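Local coordinates for protein isomaltodextranase (Arthrobacter globiformis, PDB 5AWO) that hydrolyses the alpha-1,6-glucosidic linkages of dextran, releasing isomaltose units one after another from the non-reducing chain ends, at residues N62-A67 against A111-A116; L505-G510 against I591-T596; M318-F323 against E327-M332. All coordinates share one frame; numbering follows the deposited sequence. Where two conformers were deposited one is given.

Contact 1. Residues N62-A67 against A111-A116; sequences NIDWLA and ANYLAA
Tyr113 reaches across to Asp64 and past Ile63, meeting both with the edge of its ring. Its phenol OH donates to Asp64 OD1 over a short 2.5 Å, on the syn lone pair, the side of the other carboxylate oxygen. The two side chains meet nearly at a right angle, yet the carboxylate and ring planes are only 29° apart, so the flat groups run almost coplanar. CG of Tyr113 stands anti to the backbone N (chi1 -176°), which swings the ring out between the helices. Ile63 CG2 touches the same edge, 3.8 Å from Tyr113 CE1. These are neighbouring, near-parallel outer helices of the TIM barrel; the axes of the two short segments approach to 10.9 Å and cross at 23°, and on their inner side Ile63 and Leu114 both rest on Ala78 of barrel strand 77-79. Here Leu114 CD2 lodges 3.7 Å from Ile63 CG2, the two side chains meeting crosswise. Lys60 completes the polar group, with a salt bridge to Asp64 OD2 and a hydrogen bond to Tyr113 OH. A phenylalanine at Tyr113 would probably leave Asp64 OD1 without its hydroxyl mate and cost Lys60 one acceptor. Arg117 adds a cation-pi contact with the Tyr113 ring.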
loop_
_atom_site.group_PDB
_atom_site.type_symbol
_atom_site.label_atom_id
_atom_site.label_comp_id
_atom_site.label_asym_id
_atom_site.label_seq_id
_atom_site.Cartn_x
_atom_site.Cartn_y
_atom_site.Cartn_z
ATOM N N ASN A 62 11.868 -6.953 -23.608
ATOM C CA ASN A 62 11.863 -6.278 -22.300
ATOM C C ASN A 62 12.244 -7.188 -21.149
ATOM O O ASN A 62 13.039 -6.809 -20.283
ATOM C CB ASN A 62 10.506 -5.628 -22.014
ATOM C CG ASN A 62 10.314 -4.325 -22.769
ATOM O OD1 ASN A 62 9.556 -4.224 -23.747
ATOM N ND2 ASN A 62 11.047 -3.324 -22.348
ATOM N N ILE A 63 11.707 -8.415 -21.133
ATOM C CA ILE A 63 12.063 -9.359 -20.096
ATOM C C ILE A 63 13.585 -9.640 -20.097
ATOM O O ILE A 63 14.213 -9.690 -19.041
ATOM C CB ILE A 63 11.299 -10.695 -20.213
ATOM C CG1 ILE A 63 9.823 -10.472 -19.847
ATOM C CG2 ILE A 63 11.932 -11.781 -19.352
ATOM C CD1 ILE A 63 8.940 -11.654 -20.164
ATOM N N ASP A 64 14.137 -9.862 -21.286
ATOM C CA ASP A 64 15.572 -10.170 -21.391
ATOM C C ASP A 64 16.417 -8.989 -20.898
ATOM O O ASP A 64 17.415 -9.179 -20.208
ATOM C CB ASP A 64 15.938 -10.560 -22.824
ATOM C CG ASP A 64 15.336 -11.899 -23.249
ATOM O OD1 ASP A 64 14.944 -12.675 -22.371
ATOM O OD2 ASP A 64 15.283 -12.143 -24.482
ATOM N N TRP A 65 15.965 -7.781 -21.207
ATOM C CA TRP A 65 16.606 -6.560 -20.717
ATOM C C TRP A 65 16.497 -6.469 -19.197
ATOM O O TRP A 65 17.477 -6.205 -18.525
ATOM C CB TRP A 65 15.997 -5.340 -21.408
ATOM C CG TRP A 65 16.219 -4.010 -20.742
ATOM C CD1 TRP A 65 17.399 -3.332 -20.589
ATOM C CD2 TRP A 65 15.213 -3.196 -20.146
ATOM N NE1 TRP A 65 17.179 -2.142 -19.956
ATOM C CE2 TRP A 65 15.837 -2.023 -19.691
ATOM C CE3 TRP A 65 13.825 -3.324 -20.001
ATOM C CZ2 TRP A 65 15.135 -1.009 -19.059
ATOM C CZ3 TRP A 65 13.127 -2.305 -19.377
ATOM C CH2 TRP A 65 13.783 -1.166 -18.911
ATOM N N LEU A 66 15.318 -6.747 -18.636
ATOM C CA LEU A 66 15.168 -6.728 -17.199
ATOM C C LEU A 66 16.061 -7.764 -16.547
ATOM O O LEU A 66 16.688 -7.514 -15.527
ATOM C CB LEU A 66 13.721 -7.001 -16.769
ATOM C CG LEU A 66 12.732 -5.910 -17.175
ATOM C CD1 LEU A 66 11.336 -6.478 -17.042
ATOM C CD2 LEU A 66 12.913 -4.656 -16.341
ATOM N N ALA A 67 16.111 -8.968 -17.123
ATOM C CA ALA A 67 16.860 -10.026 -16.487
ATOM C C ALA A 67 18.357 -9.679 -16.370
ATOM O O ALA A 67 19.001 -10.124 -15.434
ATOM C CB ALA A 67 16.687 -11.322 -17.253
ATOM N N ALA A 111 5.654 -17.769 -17.520
ATOM C CA ALA A 111 6.046 -17.909 -16.127
ATOM C C ALA A 111 7.325 -18.759 -16.001
ATOM O O ALA A 111 8.190 -18.465 -15.188
ATOM C CB ALA A 111 4.922 -18.487 -15.293
ATOM N N ASN A 112 7.450 -19.812 -16.806
ATOM C CA ASN A 112 8.684 -20.595 -16.790
ATOM C C ASN A 112 9.891 -19.863 -17.390
ATOM O O ASN A 112 11.016 -19.985 -16.867
ATOM C CB ASN A 112 8.487 -21.931 -17.499
ATOM C CG ASN A 112 9.707 -22.816 -17.382
ATOM O OD1 ASN A 112 10.023 -23.294 -16.298
ATOM N ND2 ASN A 112 10.428 -22.991 -18.484
ATOM N N TYR A 113 9.680 -19.118 -18.478
ATOM C CA TYR A 113 10.727 -18.328 -19.120
ATOM C C TYR A 113 11.255 -17.323 -18.086
ATOM O O TYR A 113 12.467 -17.156 -17.918
ATOM C CB TYR A 113 10.157 -17.616 -20.361
ATOM C CG TYR A 113 11.143 -16.826 -21.198
ATOM C CD1 TYR A 113 11.542 -15.541 -20.822
ATOM C CD2 TYR A 113 11.679 -17.353 -22.385
ATOM C CE1 TYR A 113 12.435 -14.814 -21.594
ATOM C CE2 TYR A 113 12.580 -16.641 -23.150
ATOM C CZ TYR A 113 12.969 -15.375 -22.745
ATOM O OH TYR A 113 13.864 -14.666 -23.522
ATOM N N LEU A 114 10.334 -16.664 -17.382
ATOM C CA LEU A 114 10.712 -15.754 -16.287
ATOM C C LEU A 114 11.469 -16.483 -15.164
ATOM O O LEU A 114 12.511 -16.017 -14.690
ATOM C CB LEU A 114 9.462 -15.014 -15.756
ATOM C CG LEU A 114 8.944 -13.890 -16.664
ATOM C CD1 LEU A 114 7.454 -13.613 -16.493
ATOM C CD2 LEU A 114 9.738 -12.608 -16.453
ATOM N N ALA A 115 10.983 -17.646 -14.755
ATOM C CA ALA A 115 11.650 -18.446 -13.720
ATOM C C ALA A 115 13.103 -18.764 -14.084
ATOM O O ALA A 115 13.995 -18.671 -13.226
ATOM C CB ALA A 115 10.880 -19.728 -13.481
ATOM N N ALA A 116 13.353 -19.053 -15.357
ATOM C CA ALA A 116 14.736 -19.379 -15.795
ATOM C C ALA A 116 15.658 -18.176 -15.639
ATOM O O ALA A 116 16.898 -18.307 -15.576
ATOM C CB ALA A 116 14.751 -19.875 -17.239
#

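Contact 2. Residues L505-G510 against I591-T596; sequences LQAGSG and IGRGAT
Arg593 lies along the backbone of Gln506 and Ala507, and this packing makes up most of the contact. Its CB faces the Leu505 carbonyl carbon, CD comes to 3.6 Å from Gln506 C, and the guanidinium is laid flat so that Ala507 N sits over its centre, 3.5 Å above the plane. Ala507 CB touches the same group, 3.8 Å from Arg593 NH1. A bend at chi2 (-73°) turns the chain along the loop.

Direct side-chain hydrogen bonds between residues of the two segments are confined to neighbours in the chain. Gln506 NE2 donates to Ala507 O at 2.8 Å with an almost perfectly straight N-H...O angle (179°), approaching from above the carbonyl plane; Arg593 NH1 bonds to Gly594 O at 3.0 Å, more bent at 138°. Beyond the segments, Arg593 NH2 donates to Gly599 O.

One water makes the polar link between the segments, accepting from Gly508 N at 2.9 Å and donating to Arg593 O at 2.7 Å.

Both segments belong to the beta-sandwich carbohydrate-binding module: the loop leaving strand 501-505 of one sheet meets the end of strand 585-592 of the other. Since Ala507 N and Arg593 NE are both donors, they cannot pair; the guanidinium spends N-H groups on the carbonyls of Gly594 and Gly599 and turns a flat face to the loop, making the direct contact one of van der Waals packing.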
loop_
_atom_site.group_PDB
_atom_site.type_symbol
_atom_site.label_atom_id
_atom_site.label_comp_id
_atom_site.label_asym_id
_atom_site.label_seq_id
_atom_site.Cartn_x
_atom_site.Cartn_y
_atom_site.Cartn_z
ATOM N N LEU A 505 -8.649 5.827 20.688
ATOM C CA LEU A 505 -8.445 4.531 21.297
ATOM C C LEU A 505 -9.455 4.416 22.444
ATOM O O LEU A 505 -9.131 4.645 23.599
ATOM C CB LEU A 505 -7.000 4.354 21.769
ATOM C CG LEU A 505 -5.950 4.313 20.638
ATOM C CD1 LEU A 505 -4.550 4.492 21.204
ATOM C CD2 LEU A 505 -6.044 3.003 19.857
ATOM N N GLN A 506 -10.684 4.099 22.061
ATOM C CA GLN A 506 -11.806 3.928 22.991
ATOM C C GLN A 506 -12.755 2.899 22.360
ATOM O O GLN A 506 -12.397 2.236 21.373
ATOM C CB GLN A 506 -12.470 5.270 23.296
ATOM C CG GLN A 506 -13.569 5.730 22.361
ATOM C CD GLN A 506 -13.053 6.068 20.988
ATOM O OE1 GLN A 506 -12.257 6.985 20.836
ATOM N NE2 GLN A 506 -13.510 5.339 19.979
ATOM N N ALA A 507 -13.939 2.697 22.927
ATOM C CA ALA A 507 -14.860 1.746 22.313
ATOM C C ALA A 507 -15.054 2.094 20.833
ATOM O O ALA A 507 -15.347 3.235 20.491
ATOM C CB ALA A 507 -16.195 1.741 23.049
ATOM N N GLY A 508 -14.888 1.098 19.963
ATOM C CA GLY A 508 -15.065 1.297 18.517
ATOM C C GLY A 508 -16.420 1.861 18.111
ATOM O O GLY A 508 -17.442 1.544 18.717
ATOM N N SER A 509 -16.427 2.706 17.083
ATOM C CA SER A 509 -17.668 3.298 16.571
ATOM C C SER A 509 -18.545 2.303 15.810
ATOM O O SER A 509 -19.750 2.528 15.678
ATOM C CB SER A 509 -17.362 4.499 15.669
ATOM O OG SER A 509 -16.845 5.581 16.425
ATOM N N GLY A 510 -17.945 1.220 15.305
ATOM C CA GLY A 510 -18.678 0.203 14.552
ATOM C C GLY A 510 -18.239 -1.218 14.871
ATOM O O GLY A 510 -18.302 -1.648 16.023
ATOM N N ILE A 591 -1.340 -2.634 19.594
ATOM C CA ILE A 591 -2.054 -2.176 20.795
ATOM C C ILE A 591 -3.371 -1.572 20.353
ATOM O O ILE A 591 -3.384 -0.706 19.478
ATOM C CB ILE A 591 -1.228 -1.166 21.642
ATOM C CG1 ILE A 591 -2.059 -0.637 22.821
ATOM C CG2 ILE A 591 -0.688 -0.008 20.798
ATOM C CD1 ILE A 591 -1.243 0.072 23.897
ATOM N N GLY A 592 -4.487 -2.029 20.935
ATOM C CA GLY A 592 -5.797 -1.548 20.550
ATOM C C GLY A 592 -6.834 -1.716 21.642
ATOM O O GLY A 592 -6.562 -2.357 22.650
ATOM N N ARG A 593 -7.993 -1.119 21.417
ATOM C CA ARG A 593 -9.041 -1.054 22.433
ATOM C C ARG A 593 -10.200 -1.954 22.022
ATOM O O ARG A 593 -11.022 -1.585 21.182
ATOM C CB ARG A 593 -9.482 0.395 22.595
ATOM C CG ARG A 593 -10.056 0.709 23.979
ATOM C CD ARG A 593 -11.432 0.106 24.153
ATOM N NE ARG A 593 -12.148 0.779 25.242
ATOM C CZ ARG A 593 -13.366 0.459 25.640
ATOM N NH1 ARG A 593 -14.012 -0.555 25.071
ATOM N NH2 ARG A 593 -13.935 1.165 26.609
ATOM N N GLY A 594 -10.268 -3.132 22.640
ATOM C CA GLY A 594 -11.349 -4.088 22.374
ATOM C C GLY A 594 -12.612 -3.867 23.202
ATOM O O GLY A 594 -12.672 -2.992 24.082
ATOM N N ALA A 595 -13.630 -4.659 22.905
ATOM C CA ALA A 595 -14.929 -4.542 23.577
ATOM C C ALA A 595 -14.841 -4.832 25.082
ATOM O O ALA A 595 -15.615 -4.275 25.866
ATOM C CB ALA A 595 -15.946 -5.457 22.918
ATOM N N THR A 596 -13.879 -5.659 25.467
ATOM C CA THR A 596 -13.682 -6.034 26.862
ATOM C C THR A 596 -12.638 -5.155 27.541
ATOM O O THR A 596 -12.309 -5.367 28.708
ATOM C CB THR A 596 -13.258 -7.514 26.995
ATOM O OG1 THR A 596 -11.978 -7.726 26.383
ATOM C CG2 THR A 596 -14.292 -8.443 26.363
HETATM O O HOH W 1 -13.695 -1.494 20.631
#

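Contact 3. Residues M318-F323 against E327-M332; sequences MRASTF and EERKTM
Arg329 grips two backbone carbonyls of the loop that leads from barrel strand 312-314 into helix 326-339, part of a beta-alpha-beta unit of the TIM barrel. Its NH2 donates to Ala320 O at 2.9 Å, close to the guanidinium plane, and to Phe323 O at 3.0 Å from well above that carbonyl's plane. A water accepts from Arg329 NH1 and donates to Phe323 O, while NE pairs with Asp326, so every guanidinium nitrogen has a partner. Ala320 O also accepts from Phe323 N; the two donors reach it from opposite faces of its plane. Arg319 O likewise serves two donors, Thr322 N and Thr322 OG1, the hydroxyl at 2.7 Å on a lone pair in the carbonyl plane. The buried Glu328 is satisfied by Ala324 N at OE1 and by His458 at OE2; its OE1 also lies at the edge of the Phe323 ring, 3.6 Å from CD2, with the carboxylate turned 88° to the ring. Apolar packing lies behind this network. Met332, with CG anti to the backbone N (chi1 173°), sends its thioether between Met318 and Phe323 in a Met-aromatic contact: Met332 SD sits 3.5 Å from Met318 CB and 3.5 Å from Phe323 CE1.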
loop_
_atom_site.group_PDB
_atom_site.type_symbol
_atom_site.label_atom_id
_atom_site.label_comp_id
_atom_site.label_asym_id
_atom_site.label_seq_id
_atom_site.Cartn_x
_atom_site.Cartn_y
_atom_site.Cartn_z
ATOM N N MET A 318 6.334 4.479 -12.724
ATOM C CA MET A 318 7.435 5.421 -12.936
ATOM C C MET A 318 7.858 5.385 -14.406
ATOM O O MET A 318 8.223 4.335 -14.934
ATOM C CB MET A 318 8.615 5.100 -12.017
ATOM C CG MET A 318 8.272 5.324 -10.569
ATOM S SD MET A 318 9.655 5.096 -9.455
ATOM C CE MET A 318 9.750 3.313 -9.430
ATOM N N ARG A 319 7.811 6.560 -15.034
ATOM C CA ARG A 319 8.151 6.711 -16.450
ATOM C C ARG A 319 9.337 7.716 -16.507
ATOM O O ARG A 319 9.174 8.933 -16.683
ATOM C CB ARG A 319 6.954 7.169 -17.260
ATOM C CG ARG A 319 5.735 6.238 -17.181
ATOM C CD ARG A 319 4.697 6.545 -18.270
ATOM N NE ARG A 319 5.288 6.227 -19.549
ATOM C CZ ARG A 319 4.965 6.758 -20.722
ATOM N NH1 ARG A 319 3.914 7.555 -20.881
ATOM N NH2 ARG A 319 5.704 6.431 -21.767
ATOM N N ALA A 320 10.519 7.210 -16.206
ATOM C CA ALA A 320 11.663 8.122 -15.940
ATOM C C ALA A 320 11.948 9.058 -17.097
ATOM O O ALA A 320 12.243 10.250 -16.901
ATOM C CB ALA A 320 12.911 7.336 -15.597
ATOM N N SER A 321 11.881 8.542 -18.314
ATOM C CA SER A 321 12.203 9.309 -19.533
ATOM C C SER A 321 11.201 10.404 -19.839
ATOM O O SER A 321 11.446 11.268 -20.683
ATOM C CB SER A 321 12.256 8.389 -20.750
ATOM O OG SER A 321 10.950 8.062 -21.180
ATOM N N THR A 322 10.044 10.378 -19.178
ATOM C CA THR A 322 9.029 11.407 -19.414
ATOM C C THR A 322 9.244 12.700 -18.636
ATOM O O THR A 322 8.514 13.662 -18.856
ATOM C CB THR A 322 7.604 10.907 -19.125
ATOM O OG1 THR A 322 7.410 10.686 -17.716
ATOM C CG2 THR A 322 7.307 9.634 -19.906
ATOM N N PHE A 323 10.171 12.687 -17.688
ATOM C CA PHE A 323 10.495 13.864 -16.895
ATOM C C PHE A 323 11.528 14.731 -17.604
ATOM O O PHE A 323 12.209 14.280 -18.523
ATOM C CB PHE A 323 10.935 13.465 -15.486
ATOM C CG PHE A 323 9.781 12.918 -14.654
ATOM C CD1 PHE A 323 9.387 11.583 -14.749
ATOM C CD2 PHE A 323 9.055 13.760 -13.842
ATOM C CE1 PHE A 323 8.272 11.133 -14.030
ATOM C CE2 PHE A 323 7.969 13.304 -13.131
ATOM C CZ PHE A 323 7.573 11.990 -13.213
ATOM N N GLU A 327 16.895 15.797 -11.672
ATOM C CA GLU A 327 16.323 16.120 -10.374
ATOM C C GLU A 327 14.870 15.679 -10.273
ATOM O O GLU A 327 14.449 15.174 -9.233
ATOM C CB GLU A 327 16.485 17.595 -10.004
ATOM C CG GLU A 327 17.933 18.053 -9.788
ATOM C CD GLU A 327 18.707 17.313 -8.694
ATOM O OE1 GLU A 327 18.142 16.822 -7.671
ATOM O OE2 GLU A 327 19.951 17.191 -8.840
ATOM N N GLU A 328 14.071 15.877 -11.310
ATOM C CA GLU A 328 12.704 15.390 -11.284
ATOM C C GLU A 328 12.640 13.855 -11.186
ATOM O O GLU A 328 11.802 13.306 -10.485
ATOM C CB GLU A 328 11.946 15.838 -12.539
ATOM C CG GLU A 328 11.614 17.329 -12.569
ATOM C CD GLU A 328 10.768 17.766 -13.761
ATOM O OE1 GLU A 328 10.527 16.908 -14.644
ATOM O OE2 GLU A 328 10.285 18.934 -13.757
ATOM N N ARG A 329 13.524 13.166 -11.902
ATOM C CA ARG A 329 13.556 11.705 -11.851
ATOM C C ARG A 329 13.855 11.238 -10.434
ATOM O O ARG A 329 13.199 10.310 -9.932
ATOM C CB ARG A 329 14.574 11.133 -12.827
ATOM C CG ARG A 329 14.158 11.216 -14.271
ATOM C CD ARG A 329 15.269 10.743 -15.226
ATOM N NE ARG A 329 15.965 11.850 -15.871
ATOM C CZ ARG A 329 15.451 12.606 -16.834
ATOM N NH1 ARG A 329 16.161 13.615 -17.353
ATOM N NH2 ARG A 329 14.218 12.401 -17.288
ATOM N N LYS A 330 14.811 11.861 -9.757
ATOM C CA LYS A 330 15.094 11.486 -8.381
ATOM C C LYS A 330 13.884 11.755 -7.479
ATOM O O LYS A 330 13.557 10.949 -6.595
ATOM C CB LYS A 330 16.326 12.216 -7.838
ATOM C CG LYS A 330 17.642 11.689 -8.412
ATOM C CD LYS A 330 18.881 12.420 -7.911
ATOM C CE LYS A 330 18.957 13.854 -8.349
ATOM N NZ LYS A 330 20.268 14.410 -7.903
ATOM N N THR A 331 13.198 12.862 -7.701
ATOM C CA THR A 331 11.985 13.160 -6.930
ATOM C C THR A 331 10.867 12.136 -7.101
ATOM O O THR A 331 10.247 11.744 -6.128
ATOM C CB THR A 331 11.515 14.588 -7.234
ATOM O OG1 THR A 331 12.513 15.498 -6.715
ATOM C CG2 THR A 331 10.151 14.874 -6.622
ATOM N N MET A 332 10.638 11.723 -8.329
ATOM C CA MET A 332 9.703 10.635 -8.632
ATOM C C MET A 332 10.011 9.411 -7.760
ATOM O O MET A 332 9.136 8.877 -7.065
ATOM C CB MET A 332 9.813 10.302 -10.137
ATOM C CG MET A 332 9.025 9.092 -10.589
ATOM S SD MET A 332 9.582 8.492 -12.185
ATOM C CE MET A 332 11.142 7.810 -11.726
HETATM O O HOH W 2 14.883 14.440 -19.747
#

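Overall arrangement
From the N terminus, contact 1 comes first: it joins helices 56-68 and 107-116 and closes a loop of 43 residues that includes barrel strand 77-79. Contact 3 follows, a local closure with three residues between its segments, setting the loop after strand 312-314 against helix 326-339. Contact 2 is last, closing an 80-residue excursion through strands of the carbohydrate-binding module. The three are in series; none nests or crosses. Contacts 1 and 3 both belong to the barrel, with nearest atoms about 9 Å apart, whereas contact 2 lies across the chain's centre, about 48 Å from contact 1 and 43 Å from contact 3, centre to centre.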